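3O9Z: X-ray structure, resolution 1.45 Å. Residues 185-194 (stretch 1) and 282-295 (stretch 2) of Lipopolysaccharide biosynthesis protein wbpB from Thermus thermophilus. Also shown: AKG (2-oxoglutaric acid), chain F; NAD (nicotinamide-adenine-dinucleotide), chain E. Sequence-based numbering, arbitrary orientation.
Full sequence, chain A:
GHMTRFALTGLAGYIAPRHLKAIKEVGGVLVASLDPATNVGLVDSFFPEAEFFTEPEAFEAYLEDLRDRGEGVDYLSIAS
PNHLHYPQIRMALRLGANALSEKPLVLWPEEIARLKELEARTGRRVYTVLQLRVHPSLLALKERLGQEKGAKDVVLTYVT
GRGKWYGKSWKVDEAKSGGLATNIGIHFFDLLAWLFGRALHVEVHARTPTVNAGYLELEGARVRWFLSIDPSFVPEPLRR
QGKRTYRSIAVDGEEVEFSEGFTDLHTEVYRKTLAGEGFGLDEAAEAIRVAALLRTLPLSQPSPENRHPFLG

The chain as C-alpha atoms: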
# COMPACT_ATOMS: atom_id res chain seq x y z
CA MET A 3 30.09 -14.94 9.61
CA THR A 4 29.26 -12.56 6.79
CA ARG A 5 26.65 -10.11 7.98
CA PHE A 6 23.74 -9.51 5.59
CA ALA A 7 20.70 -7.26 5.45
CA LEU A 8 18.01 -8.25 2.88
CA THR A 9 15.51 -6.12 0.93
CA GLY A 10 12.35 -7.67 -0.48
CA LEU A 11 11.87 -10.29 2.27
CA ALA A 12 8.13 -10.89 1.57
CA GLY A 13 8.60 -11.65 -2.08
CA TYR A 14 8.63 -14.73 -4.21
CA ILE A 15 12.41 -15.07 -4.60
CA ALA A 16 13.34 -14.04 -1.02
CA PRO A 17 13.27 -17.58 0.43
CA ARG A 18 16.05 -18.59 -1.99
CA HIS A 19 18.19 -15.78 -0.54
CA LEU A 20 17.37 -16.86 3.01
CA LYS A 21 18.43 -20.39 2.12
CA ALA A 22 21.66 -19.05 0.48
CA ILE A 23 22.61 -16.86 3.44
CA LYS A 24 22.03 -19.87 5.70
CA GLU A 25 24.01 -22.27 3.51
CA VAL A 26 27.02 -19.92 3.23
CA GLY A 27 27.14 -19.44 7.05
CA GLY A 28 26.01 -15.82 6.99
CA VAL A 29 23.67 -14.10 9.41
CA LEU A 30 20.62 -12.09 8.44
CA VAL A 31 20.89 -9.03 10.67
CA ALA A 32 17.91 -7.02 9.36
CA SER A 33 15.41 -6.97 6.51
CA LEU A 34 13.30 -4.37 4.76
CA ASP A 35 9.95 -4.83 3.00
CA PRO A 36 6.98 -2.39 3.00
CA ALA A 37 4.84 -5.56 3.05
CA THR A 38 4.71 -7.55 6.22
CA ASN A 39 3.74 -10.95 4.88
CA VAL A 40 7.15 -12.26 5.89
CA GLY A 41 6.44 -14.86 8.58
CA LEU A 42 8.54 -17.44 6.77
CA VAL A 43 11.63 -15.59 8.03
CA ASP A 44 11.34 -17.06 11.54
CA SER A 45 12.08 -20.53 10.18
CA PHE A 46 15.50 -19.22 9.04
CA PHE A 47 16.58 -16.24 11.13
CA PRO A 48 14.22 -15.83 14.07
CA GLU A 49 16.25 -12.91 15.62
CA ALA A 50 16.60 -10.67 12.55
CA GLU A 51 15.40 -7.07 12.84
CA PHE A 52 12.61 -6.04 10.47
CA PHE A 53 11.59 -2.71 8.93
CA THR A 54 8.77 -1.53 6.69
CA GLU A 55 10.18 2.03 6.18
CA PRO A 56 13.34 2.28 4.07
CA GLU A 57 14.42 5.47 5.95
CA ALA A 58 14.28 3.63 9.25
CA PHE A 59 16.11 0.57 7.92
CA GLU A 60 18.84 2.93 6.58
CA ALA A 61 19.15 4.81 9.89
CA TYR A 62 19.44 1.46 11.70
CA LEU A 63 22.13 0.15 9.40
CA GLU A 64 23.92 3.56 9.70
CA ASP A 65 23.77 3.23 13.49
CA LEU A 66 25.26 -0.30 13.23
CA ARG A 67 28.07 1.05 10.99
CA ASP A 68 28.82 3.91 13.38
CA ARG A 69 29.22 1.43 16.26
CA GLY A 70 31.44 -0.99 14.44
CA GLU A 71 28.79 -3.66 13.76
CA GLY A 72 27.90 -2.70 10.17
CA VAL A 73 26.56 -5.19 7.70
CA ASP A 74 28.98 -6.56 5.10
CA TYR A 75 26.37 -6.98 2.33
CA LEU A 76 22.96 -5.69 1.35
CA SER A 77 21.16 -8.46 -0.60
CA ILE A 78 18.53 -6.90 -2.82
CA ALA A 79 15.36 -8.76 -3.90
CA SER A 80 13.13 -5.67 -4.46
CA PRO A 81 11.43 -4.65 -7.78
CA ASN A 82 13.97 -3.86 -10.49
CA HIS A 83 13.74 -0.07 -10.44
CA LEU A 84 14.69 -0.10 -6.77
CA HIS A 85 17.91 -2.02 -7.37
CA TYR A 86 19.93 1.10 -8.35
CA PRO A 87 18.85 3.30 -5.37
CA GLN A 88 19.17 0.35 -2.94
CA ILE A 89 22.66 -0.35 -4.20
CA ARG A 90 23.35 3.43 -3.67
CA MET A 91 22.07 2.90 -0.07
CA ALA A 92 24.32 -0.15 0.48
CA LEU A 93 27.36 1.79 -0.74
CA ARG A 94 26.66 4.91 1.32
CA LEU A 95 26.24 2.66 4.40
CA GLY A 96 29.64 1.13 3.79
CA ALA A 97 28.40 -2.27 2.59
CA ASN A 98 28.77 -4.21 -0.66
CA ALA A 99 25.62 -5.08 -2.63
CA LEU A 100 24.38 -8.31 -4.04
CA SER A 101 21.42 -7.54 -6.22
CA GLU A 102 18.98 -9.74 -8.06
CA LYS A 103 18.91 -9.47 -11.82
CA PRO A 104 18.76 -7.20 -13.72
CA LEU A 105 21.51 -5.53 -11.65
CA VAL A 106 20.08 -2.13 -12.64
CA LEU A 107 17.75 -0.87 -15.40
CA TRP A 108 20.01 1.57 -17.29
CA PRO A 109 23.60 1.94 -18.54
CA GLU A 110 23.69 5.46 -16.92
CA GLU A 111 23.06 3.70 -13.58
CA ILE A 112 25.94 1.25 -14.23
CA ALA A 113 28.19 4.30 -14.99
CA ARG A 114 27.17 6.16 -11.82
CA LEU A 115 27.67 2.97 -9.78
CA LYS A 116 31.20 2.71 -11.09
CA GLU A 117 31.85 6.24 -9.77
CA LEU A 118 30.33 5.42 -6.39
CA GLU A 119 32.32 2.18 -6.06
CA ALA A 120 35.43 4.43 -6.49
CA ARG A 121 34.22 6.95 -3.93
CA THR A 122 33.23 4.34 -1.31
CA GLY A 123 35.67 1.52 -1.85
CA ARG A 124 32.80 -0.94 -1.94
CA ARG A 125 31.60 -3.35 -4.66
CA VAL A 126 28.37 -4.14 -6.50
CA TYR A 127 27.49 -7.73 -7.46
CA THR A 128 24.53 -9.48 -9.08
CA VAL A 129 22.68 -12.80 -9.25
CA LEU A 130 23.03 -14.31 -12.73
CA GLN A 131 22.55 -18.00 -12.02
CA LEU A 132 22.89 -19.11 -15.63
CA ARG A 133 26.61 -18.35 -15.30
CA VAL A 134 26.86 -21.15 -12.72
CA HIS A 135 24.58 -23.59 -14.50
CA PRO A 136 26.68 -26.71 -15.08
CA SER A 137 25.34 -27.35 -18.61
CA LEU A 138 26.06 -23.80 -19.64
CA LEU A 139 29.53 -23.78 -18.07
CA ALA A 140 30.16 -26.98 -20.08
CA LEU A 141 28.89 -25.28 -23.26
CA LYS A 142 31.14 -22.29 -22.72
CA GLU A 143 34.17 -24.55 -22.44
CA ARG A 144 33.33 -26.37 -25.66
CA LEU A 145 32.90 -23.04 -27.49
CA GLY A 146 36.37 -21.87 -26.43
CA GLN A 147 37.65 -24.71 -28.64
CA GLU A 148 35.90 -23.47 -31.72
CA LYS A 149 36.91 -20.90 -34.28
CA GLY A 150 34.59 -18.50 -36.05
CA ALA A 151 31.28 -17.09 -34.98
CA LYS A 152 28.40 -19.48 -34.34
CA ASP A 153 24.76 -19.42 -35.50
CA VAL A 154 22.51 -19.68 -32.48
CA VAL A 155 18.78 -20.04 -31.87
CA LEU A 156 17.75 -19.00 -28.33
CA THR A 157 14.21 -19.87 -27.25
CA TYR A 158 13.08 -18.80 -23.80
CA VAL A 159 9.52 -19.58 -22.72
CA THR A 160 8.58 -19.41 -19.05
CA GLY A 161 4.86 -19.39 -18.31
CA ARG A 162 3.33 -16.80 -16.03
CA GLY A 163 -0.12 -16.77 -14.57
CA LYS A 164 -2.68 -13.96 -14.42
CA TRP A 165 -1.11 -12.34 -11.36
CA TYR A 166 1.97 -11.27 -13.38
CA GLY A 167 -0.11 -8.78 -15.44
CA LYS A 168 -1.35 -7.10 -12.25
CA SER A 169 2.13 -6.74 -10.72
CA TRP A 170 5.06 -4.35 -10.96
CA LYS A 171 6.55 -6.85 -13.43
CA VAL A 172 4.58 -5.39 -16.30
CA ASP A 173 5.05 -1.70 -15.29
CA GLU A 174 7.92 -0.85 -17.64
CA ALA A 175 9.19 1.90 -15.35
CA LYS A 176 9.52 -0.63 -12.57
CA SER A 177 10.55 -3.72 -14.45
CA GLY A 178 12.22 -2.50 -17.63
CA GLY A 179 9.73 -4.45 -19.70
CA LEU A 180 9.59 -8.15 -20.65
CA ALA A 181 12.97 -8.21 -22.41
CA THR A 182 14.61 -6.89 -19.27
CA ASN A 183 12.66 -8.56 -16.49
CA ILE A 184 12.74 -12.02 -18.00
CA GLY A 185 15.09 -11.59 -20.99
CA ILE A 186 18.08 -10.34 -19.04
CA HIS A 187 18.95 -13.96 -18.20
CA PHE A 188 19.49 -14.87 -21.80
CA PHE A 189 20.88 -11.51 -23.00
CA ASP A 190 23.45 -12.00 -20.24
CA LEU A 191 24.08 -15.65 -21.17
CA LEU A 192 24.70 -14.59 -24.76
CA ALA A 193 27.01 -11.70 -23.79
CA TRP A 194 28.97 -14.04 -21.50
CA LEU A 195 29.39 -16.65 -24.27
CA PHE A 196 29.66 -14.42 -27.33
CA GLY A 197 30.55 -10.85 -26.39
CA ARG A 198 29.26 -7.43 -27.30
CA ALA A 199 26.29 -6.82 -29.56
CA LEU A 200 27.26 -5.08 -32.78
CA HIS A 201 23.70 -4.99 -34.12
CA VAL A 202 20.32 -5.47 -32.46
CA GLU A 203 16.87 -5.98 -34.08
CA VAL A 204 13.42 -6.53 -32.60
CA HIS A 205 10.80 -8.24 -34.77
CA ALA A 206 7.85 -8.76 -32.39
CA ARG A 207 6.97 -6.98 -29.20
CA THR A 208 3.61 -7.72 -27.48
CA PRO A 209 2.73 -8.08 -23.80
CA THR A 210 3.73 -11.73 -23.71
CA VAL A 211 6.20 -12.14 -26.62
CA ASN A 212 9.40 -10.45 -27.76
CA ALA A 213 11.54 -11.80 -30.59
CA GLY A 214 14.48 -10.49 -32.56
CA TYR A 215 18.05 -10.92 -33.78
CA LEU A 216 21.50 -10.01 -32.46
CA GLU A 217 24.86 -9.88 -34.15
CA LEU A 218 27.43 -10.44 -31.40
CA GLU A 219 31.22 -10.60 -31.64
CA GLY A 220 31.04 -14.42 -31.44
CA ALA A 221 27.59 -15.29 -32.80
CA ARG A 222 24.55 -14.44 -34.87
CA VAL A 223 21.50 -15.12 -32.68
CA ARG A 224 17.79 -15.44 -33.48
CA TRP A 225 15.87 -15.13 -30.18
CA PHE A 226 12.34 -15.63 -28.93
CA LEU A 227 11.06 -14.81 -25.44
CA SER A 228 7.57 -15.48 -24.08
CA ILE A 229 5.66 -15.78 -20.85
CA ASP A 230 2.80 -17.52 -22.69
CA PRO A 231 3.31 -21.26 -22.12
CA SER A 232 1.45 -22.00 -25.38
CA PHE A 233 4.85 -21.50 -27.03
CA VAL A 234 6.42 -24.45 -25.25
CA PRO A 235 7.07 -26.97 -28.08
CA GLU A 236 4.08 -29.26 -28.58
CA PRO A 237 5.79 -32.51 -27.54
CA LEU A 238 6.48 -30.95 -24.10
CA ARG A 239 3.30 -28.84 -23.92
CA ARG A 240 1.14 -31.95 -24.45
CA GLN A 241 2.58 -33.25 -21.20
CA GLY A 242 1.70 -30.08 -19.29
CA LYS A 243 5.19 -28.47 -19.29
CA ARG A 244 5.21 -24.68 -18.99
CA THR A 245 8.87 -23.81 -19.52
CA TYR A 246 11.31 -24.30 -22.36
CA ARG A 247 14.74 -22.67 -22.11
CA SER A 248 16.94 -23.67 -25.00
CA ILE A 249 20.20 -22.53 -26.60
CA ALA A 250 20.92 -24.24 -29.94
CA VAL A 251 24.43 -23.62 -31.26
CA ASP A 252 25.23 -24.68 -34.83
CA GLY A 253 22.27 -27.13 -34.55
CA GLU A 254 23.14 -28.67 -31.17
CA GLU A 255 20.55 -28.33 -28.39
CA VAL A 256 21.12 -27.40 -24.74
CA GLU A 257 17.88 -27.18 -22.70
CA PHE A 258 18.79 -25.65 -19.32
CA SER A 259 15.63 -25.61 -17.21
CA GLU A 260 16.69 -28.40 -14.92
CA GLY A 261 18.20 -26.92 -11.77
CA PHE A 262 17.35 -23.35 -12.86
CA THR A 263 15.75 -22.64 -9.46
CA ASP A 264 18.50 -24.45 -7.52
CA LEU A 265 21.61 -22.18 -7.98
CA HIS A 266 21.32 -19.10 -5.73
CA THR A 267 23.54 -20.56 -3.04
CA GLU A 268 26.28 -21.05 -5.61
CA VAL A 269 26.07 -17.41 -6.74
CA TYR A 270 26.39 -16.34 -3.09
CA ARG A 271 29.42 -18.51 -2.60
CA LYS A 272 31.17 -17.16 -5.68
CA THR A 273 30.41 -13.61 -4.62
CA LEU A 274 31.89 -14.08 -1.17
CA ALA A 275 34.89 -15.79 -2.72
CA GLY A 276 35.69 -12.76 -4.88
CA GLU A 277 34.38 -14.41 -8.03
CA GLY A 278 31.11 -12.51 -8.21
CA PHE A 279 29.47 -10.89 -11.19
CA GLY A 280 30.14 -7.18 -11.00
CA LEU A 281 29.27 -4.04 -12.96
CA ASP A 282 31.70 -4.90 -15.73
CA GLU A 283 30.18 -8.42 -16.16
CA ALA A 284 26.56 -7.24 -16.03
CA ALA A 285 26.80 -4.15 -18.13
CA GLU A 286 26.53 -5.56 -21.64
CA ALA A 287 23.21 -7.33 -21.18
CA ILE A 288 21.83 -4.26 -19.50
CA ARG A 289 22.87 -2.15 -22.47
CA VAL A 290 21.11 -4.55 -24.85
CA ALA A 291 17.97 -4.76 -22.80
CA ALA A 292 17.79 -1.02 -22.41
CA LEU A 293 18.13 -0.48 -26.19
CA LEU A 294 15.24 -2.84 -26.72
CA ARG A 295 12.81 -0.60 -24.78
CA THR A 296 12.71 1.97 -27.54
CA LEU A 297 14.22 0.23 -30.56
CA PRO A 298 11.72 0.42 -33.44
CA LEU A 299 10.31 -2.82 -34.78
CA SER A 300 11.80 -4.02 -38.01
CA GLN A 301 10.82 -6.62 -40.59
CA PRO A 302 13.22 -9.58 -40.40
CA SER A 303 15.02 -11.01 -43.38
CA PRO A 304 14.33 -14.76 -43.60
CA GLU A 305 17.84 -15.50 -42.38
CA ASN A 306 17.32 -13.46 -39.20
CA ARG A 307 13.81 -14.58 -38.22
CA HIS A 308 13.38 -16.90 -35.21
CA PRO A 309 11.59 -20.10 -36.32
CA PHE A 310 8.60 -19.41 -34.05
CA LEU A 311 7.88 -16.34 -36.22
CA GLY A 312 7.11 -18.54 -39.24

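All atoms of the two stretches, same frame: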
# COMPACT_ATOMS: atom_id res chain seq x y z
N GLY A 185 14.03 -11.40 -19.97
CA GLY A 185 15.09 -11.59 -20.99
C GLY A 185 16.50 -11.36 -20.52
O GLY A 185 17.42 -11.93 -21.12
N ILE A 186 16.69 -10.63 -19.42
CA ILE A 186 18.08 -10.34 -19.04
C ILE A 186 18.89 -11.61 -18.84
O ILE A 186 20.10 -11.64 -19.08
CB ILE A 186 18.12 -9.45 -17.79
CG1 ILE A 186 19.55 -8.89 -17.60
CG2 ILE A 186 17.64 -10.18 -16.51
CD1 ILE A 186 19.81 -7.76 -18.54
N HIS A 187 18.26 -12.70 -18.38
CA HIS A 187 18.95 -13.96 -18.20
C HIS A 187 19.63 -14.37 -19.48
O HIS A 187 20.80 -14.75 -19.44
CB HIS A 187 17.95 -15.05 -17.78
CG HIS A 187 17.59 -15.04 -16.33
ND1 HIS A 187 18.48 -15.35 -15.33
CD2 HIS A 187 16.40 -14.80 -15.73
CE1 HIS A 187 17.85 -15.31 -14.16
NE2 HIS A 187 16.60 -14.95 -14.38
N PHE A 188 18.88 -14.39 -20.57
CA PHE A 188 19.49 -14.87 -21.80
C PHE A 188 20.33 -13.82 -22.51
O PHE A 188 21.32 -14.22 -23.15
CB PHE A 188 18.51 -15.62 -22.72
CG PHE A 188 17.56 -14.75 -23.49
CD1 PHE A 188 16.25 -14.63 -23.08
CD2 PHE A 188 17.97 -14.10 -24.65
CE1 PHE A 188 15.36 -13.84 -23.77
CE2 PHE A 188 17.08 -13.32 -25.34
CZ PHE A 188 15.78 -13.19 -24.88
N PHE A 189 19.99 -12.53 -22.42
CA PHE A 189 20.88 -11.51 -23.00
C PHE A 189 22.24 -11.63 -22.30
O PHE A 189 23.31 -11.53 -22.93
CB PHE A 189 20.29 -10.09 -23.02
CG PHE A 189 19.12 -9.97 -23.95
CD1 PHE A 189 19.27 -10.16 -25.32
CD2 PHE A 189 17.87 -9.68 -23.46
CE1 PHE A 189 18.18 -10.07 -26.16
CE2 PHE A 189 16.79 -9.55 -24.31
CZ PHE A 189 16.92 -9.79 -25.65
N ASP A 190 22.21 -11.84 -20.98
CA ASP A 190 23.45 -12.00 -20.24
C ASP A 190 24.20 -13.28 -20.59
O ASP A 190 25.44 -13.26 -20.75
CB ASP A 190 23.18 -11.86 -18.74
CG ASP A 190 24.46 -11.95 -17.95
OD1 ASP A 190 25.14 -10.90 -17.88
OD2 ASP A 190 24.76 -13.09 -17.53
N LEU A 191 23.48 -14.39 -20.74
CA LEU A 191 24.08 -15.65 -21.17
C LEU A 191 24.80 -15.44 -22.50
O LEU A 191 25.96 -15.86 -22.66
CB LEU A 191 22.99 -16.72 -21.33
CG LEU A 191 23.44 -18.04 -21.97
CD1 LEU A 191 24.53 -18.73 -21.15
CD2 LEU A 191 22.22 -18.96 -22.18
N LEU A 192 24.12 -14.79 -23.43
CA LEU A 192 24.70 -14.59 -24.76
C LEU A 192 25.90 -13.65 -24.73
O LEU A 192 26.86 -13.90 -25.46
CB LEU A 192 23.66 -14.03 -25.72
CG LEU A 192 22.51 -15.02 -26.00
CD1 LEU A 192 21.36 -14.28 -26.70
CD2 LEU A 192 22.94 -16.29 -26.80
N ALA A 193 25.87 -12.60 -23.91
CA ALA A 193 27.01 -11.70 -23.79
C ALA A 193 28.20 -12.44 -23.18
O ALA A 193 29.36 -12.26 -23.60
CB ALA A 193 26.62 -10.44 -22.95
N TRP A 194 27.93 -13.23 -22.15
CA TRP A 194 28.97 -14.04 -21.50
C TRP A 194 29.64 -15.02 -22.48
O TRP A 194 30.88 -15.14 -22.51
CB TRP A 194 28.31 -14.79 -20.34
CG TRP A 194 29.16 -15.70 -19.53
CD1 TRP A 194 30.29 -15.36 -18.82
CD2 TRP A 194 28.85 -17.06 -19.20
NE1 TRP A 194 30.72 -16.47 -18.11
CE2 TRP A 194 29.84 -17.50 -18.29
CE3 TRP A 194 27.81 -17.93 -19.54
CZ2 TRP A 194 29.85 -18.81 -17.79
CZ3 TRP A 194 27.81 -19.22 -19.02
CH2 TRP A 194 28.83 -19.65 -18.15
N ASP A 282 31.10 -4.65 -14.42
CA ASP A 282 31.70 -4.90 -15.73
C ASP A 282 31.08 -6.13 -16.41
O ASP A 282 30.95 -6.13 -17.64
CB ASP A 282 33.21 -5.10 -15.62
CG ASP A 282 33.94 -3.83 -15.24
OD1 ASP A 282 33.37 -2.72 -15.30
OD2 ASP A 282 35.14 -3.97 -14.92
N GLU A 283 30.80 -7.20 -15.66
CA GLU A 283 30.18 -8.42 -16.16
C GLU A 283 28.73 -8.17 -16.58
O GLU A 283 28.28 -8.65 -17.62
CB GLU A 283 30.23 -9.55 -15.14
CG GLU A 283 31.61 -10.19 -15.00
CD GLU A 283 32.60 -9.36 -14.19
OE1 GLU A 283 33.81 -9.49 -14.45
OE2 GLU A 283 32.20 -8.55 -13.31
N ALA A 284 28.01 -7.38 -15.79
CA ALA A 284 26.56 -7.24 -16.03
C ALA A 284 26.20 -6.20 -17.09
O ALA A 284 25.07 -6.13 -17.63
CB ALA A 284 25.90 -6.84 -14.67
N ALA A 285 27.17 -5.33 -17.38
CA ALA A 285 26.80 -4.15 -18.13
C ALA A 285 26.28 -4.45 -19.54
O ALA A 285 25.38 -3.79 -19.99
CB ALA A 285 28.03 -3.19 -18.27
N GLU A 286 26.92 -5.39 -20.25
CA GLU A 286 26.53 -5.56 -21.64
C GLU A 286 25.07 -5.98 -21.84
O GLU A 286 24.37 -5.42 -22.68
CB GLU A 286 27.45 -6.56 -22.31
CG GLU A 286 27.04 -6.90 -23.77
CD GLU A 286 27.03 -5.76 -24.75
OE1 GLU A 286 26.46 -5.92 -25.86
OE2 GLU A 286 27.55 -4.65 -24.46
N ALA A 287 24.61 -6.92 -21.02
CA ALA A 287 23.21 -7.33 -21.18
C ALA A 287 22.23 -6.25 -20.78
O ALA A 287 21.21 -6.09 -21.40
CB ALA A 287 22.97 -8.59 -20.35
N ILE A 288 22.64 -5.43 -19.80
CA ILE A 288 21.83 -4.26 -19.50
C ILE A 288 21.73 -3.20 -20.62
O ILE A 288 20.70 -2.64 -20.91
CB ILE A 288 22.31 -3.65 -18.15
CG1 ILE A 288 21.87 -4.58 -17.00
CG2 ILE A 288 21.73 -2.27 -17.92
CD1 ILE A 288 22.66 -4.38 -15.75
N ARG A 289 22.86 -3.05 -21.33
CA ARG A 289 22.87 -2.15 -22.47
C ARG A 289 21.95 -2.65 -23.59
O ARG A 289 21.16 -1.90 -24.14
CB ARG A 289 24.31 -1.99 -22.97
CG ARG A 289 24.39 -1.05 -24.15
CD ARG A 289 25.81 -1.06 -24.73
NE ARG A 289 26.12 -2.27 -25.51
CZ ARG A 289 25.91 -2.38 -26.81
NH1 ARG A 289 25.35 -1.39 -27.50
NH2 ARG A 289 26.19 -3.54 -27.39
N VAL A 290 22.00 -3.95 -23.86
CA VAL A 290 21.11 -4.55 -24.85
C VAL A 290 19.63 -4.46 -24.49
O VAL A 290 18.77 -4.00 -25.26
CB VAL A 290 21.47 -6.03 -25.07
CG1 VAL A 290 20.48 -6.67 -26.04
CG2 VAL A 290 22.89 -6.17 -25.59
N ALA A 291 19.34 -4.84 -23.24
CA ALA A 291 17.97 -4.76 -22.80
C ALA A 291 17.40 -3.35 -22.81
O ALA A 291 16.24 -3.10 -23.19
CB ALA A 291 17.81 -5.42 -21.43
N ALA A 292 18.26 -2.41 -22.41
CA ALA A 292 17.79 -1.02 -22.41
C ALA A 292 17.49 -0.48 -23.82
O ALA A 292 16.46 0.18 -24.03
CB ALA A 292 18.82 -0.13 -21.69
N LEU A 293 18.35 -0.83 -24.78
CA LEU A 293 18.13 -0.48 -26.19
C LEU A 293 16.78 -0.95 -26.67
O LEU A 293 16.03 -0.25 -27.36
CB LEU A 293 19.21 -1.10 -27.07
CG LEU A 293 20.63 -0.55 -27.11
CD1 LEU A 293 21.55 -1.43 -27.95
CD2 LEU A 293 20.53 0.88 -27.69
N LEU A 294 16.47 -2.20 -26.30
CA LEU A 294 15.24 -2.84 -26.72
C LEU A 294 13.96 -2.17 -26.22
O LEU A 294 12.87 -2.44 -26.74
CB LEU A 294 15.29 -4.31 -26.29
CG LEU A 294 16.14 -5.23 -27.17
CD1 LEU A 294 16.30 -6.62 -26.53
CD2 LEU A 294 15.48 -5.33 -28.57
N ARG A 295 14.03 -1.32 -25.19
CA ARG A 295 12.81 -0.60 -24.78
C ARG A 295 12.26 0.37 -25.80
O ARG A 295 11.06 0.65 -25.84
CB ARG A 295 12.99 0.13 -23.44
CG ARG A 295 13.39 -0.80 -22.33
CD ARG A 295 13.67 -0.10 -20.99
NE ARG A 295 14.28 -1.11 -20.16
CZ ARG A 295 15.39 -0.96 -19.45
NH1 ARG A 295 15.98 0.26 -19.36
NH2 ARG A 295 15.92 -1.98 -18.81
C1 AKG F . 11.88 -13.86 -12.99
O1 AKG F . 10.72 -14.34 -12.96
O2 AKG F . 12.10 -12.69 -12.66
C2 AKG F . 13.04 -14.66 -13.29
O5 AKG F . 14.15 -14.12 -13.30
C3 AKG F . 12.90 -16.12 -13.64
C4 AKG F . 12.84 -16.24 -15.16
C5 AKG F . 12.52 -17.64 -15.65
O3 AKG F . 11.58 -18.27 -15.12
O4 AKG F . 13.19 -18.13 -16.55
PA NAD E . 7.76 -10.09 -5.76
O1A NAD E . 7.30 -11.44 -5.37
O2A NAD E . 6.81 -9.03 -6.35
O5B NAD E . 8.41 -9.58 -4.41
C5B NAD E . 8.87 -8.25 -4.45
C4B NAD E . 9.04 -7.77 -2.99
O4B NAD E . 9.70 -6.47 -2.95
C3B NAD E . 7.64 -7.54 -2.38
O3B NAD E . 7.46 -8.28 -1.15
C2B NAD E . 7.54 -6.01 -2.18
O2B NAD E . 6.74 -5.59 -1.07
C1B NAD E . 9.05 -5.74 -1.90
N9A NAD E . 9.35 -4.29 -2.08
C8A NAD E . 8.74 -3.26 -2.73
N7A NAD E . 9.40 -2.12 -2.53
C5A NAD E . 10.42 -2.39 -1.65
C6A NAD E . 11.46 -1.60 -1.02
N6A NAD E . 11.52 -0.25 -1.23
N1A NAD E . 12.27 -2.32 -0.25
C2A NAD E . 12.27 -3.62 0.01
N3A NAD E . 11.29 -4.38 -0.54
C4A NAD E . 10.43 -3.76 -1.36
O3 NAD E . 8.96 -10.24 -6.80
PN NAD E . 10.08 -11.32 -6.96
O1N NAD E . 9.66 -12.30 -8.05
O2N NAD E . 10.48 -11.86 -5.61
O5D NAD E . 11.26 -10.52 -7.68
C5D NAD E . 12.11 -9.86 -6.78
C4D NAD E . 13.41 -9.58 -7.56
O4D NAD E . 14.01 -10.87 -7.77
C3D NAD E . 13.25 -8.90 -8.93
O3D NAD E . 14.46 -8.12 -9.14
C2D NAD E . 13.31 -10.11 -9.87
O2D NAD E . 13.82 -9.77 -11.15
C1D NAD E . 14.21 -11.13 -9.18
N1N NAD E . 13.91 -12.52 -9.54
C2N NAD E . 14.89 -13.32 -9.90
C3N NAD E . 14.73 -14.65 -10.25
C7N NAD E . 15.94 -15.36 -10.69
O7N NAD E . 17.08 -15.00 -10.36
N7N NAD E . 15.69 -16.49 -11.35
C4N NAD E . 13.43 -15.17 -10.18
C5N NAD E . 12.43 -14.32 -9.72
C6N NAD E . 12.66 -12.99 -9.37
O HOH W 1 26.21 -8.86 -19.50
O HOH W 2 23.50 -8.55 -16.84

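The helical parts of the two stretches pack with their axes 8.3 Å apart at closest approach and their N-to-C directions 123° apart, burying 402 Å² in all. The closest backbone approach is at Asp190 and Ala287, whose CA atoms lie 4.8 Å apart. At this point Ala287 directs its methyl group toward the first helix: its CB lies 3.4 Å from Asp190 N, 3.7 Å from Phe189 C and 3.7 Å from Asp190 CB.

Apolar contacts extend from this point. Ile186 leaves its helix sideways, but with chi1 t and chi2 p its end comes nearer the second helix; Ile186 CD1 lies 3.7 Å from Ala287 CB, 4.1 Å from Ile288 CG1 and 4.2 Å from Ala291 CB, and also 3.6 Å from the backbone Ala287 O. Phe189, with chi1 m, points toward the partner and has the largest area covered of any residue here. Its CB is 4.1 Å from Ala287 CB, and its ring reaches the next turns: Val290 CG1 sits over one face, 4.2 Å from the ring centroid and 28° off the normal, a CH-pi contact, while Phe189 CZ meets Leu294 CD1 at 3.3 Å, a tight approach. Ala193 CB, one turn beyond Phe189, packs against the aliphatic Glu286 CG at 3.7 Å.

No direct hydrogen bond joins the two helices; water supplies the polar link. Asp190 OD1 is 3.9 Å from Glu283 O, and both atoms accept a hydrogen bond from water 1, each 2.8 Å from the water O. The same water accepts from Ala287 N, with N to water O 2.9 Å. Water 2 donates to Asp190 OD1 and to Ala284 O, its O being 3.0 Å from each. The bridges coincide with a kink in the second helix, where the N atoms of Glu286 and Ala287 lack bonds to the preceding turn; water 1 thus satisfies one of these free amides. Just beyond, the bond from Ile288 N to Ala284 O is weak, at 3.3 Å.

Within the second helix, Arg289 and Glu286 form a two-pronged salt bridge, with Arg289 NH2 to Glu286 OE1 at 2.8 Å and Arg289 NE to Glu286 OE2 at 3.0 Å. This pairs the carboxylate while Glu286 CG remains against Ala193.

His187 points away from the second helix and serves the ligand instead: its NE2 donates to the 2-oxoglutarate keto oxygen, AKG O5, at 2.8 Å, near the plane of the imidazole.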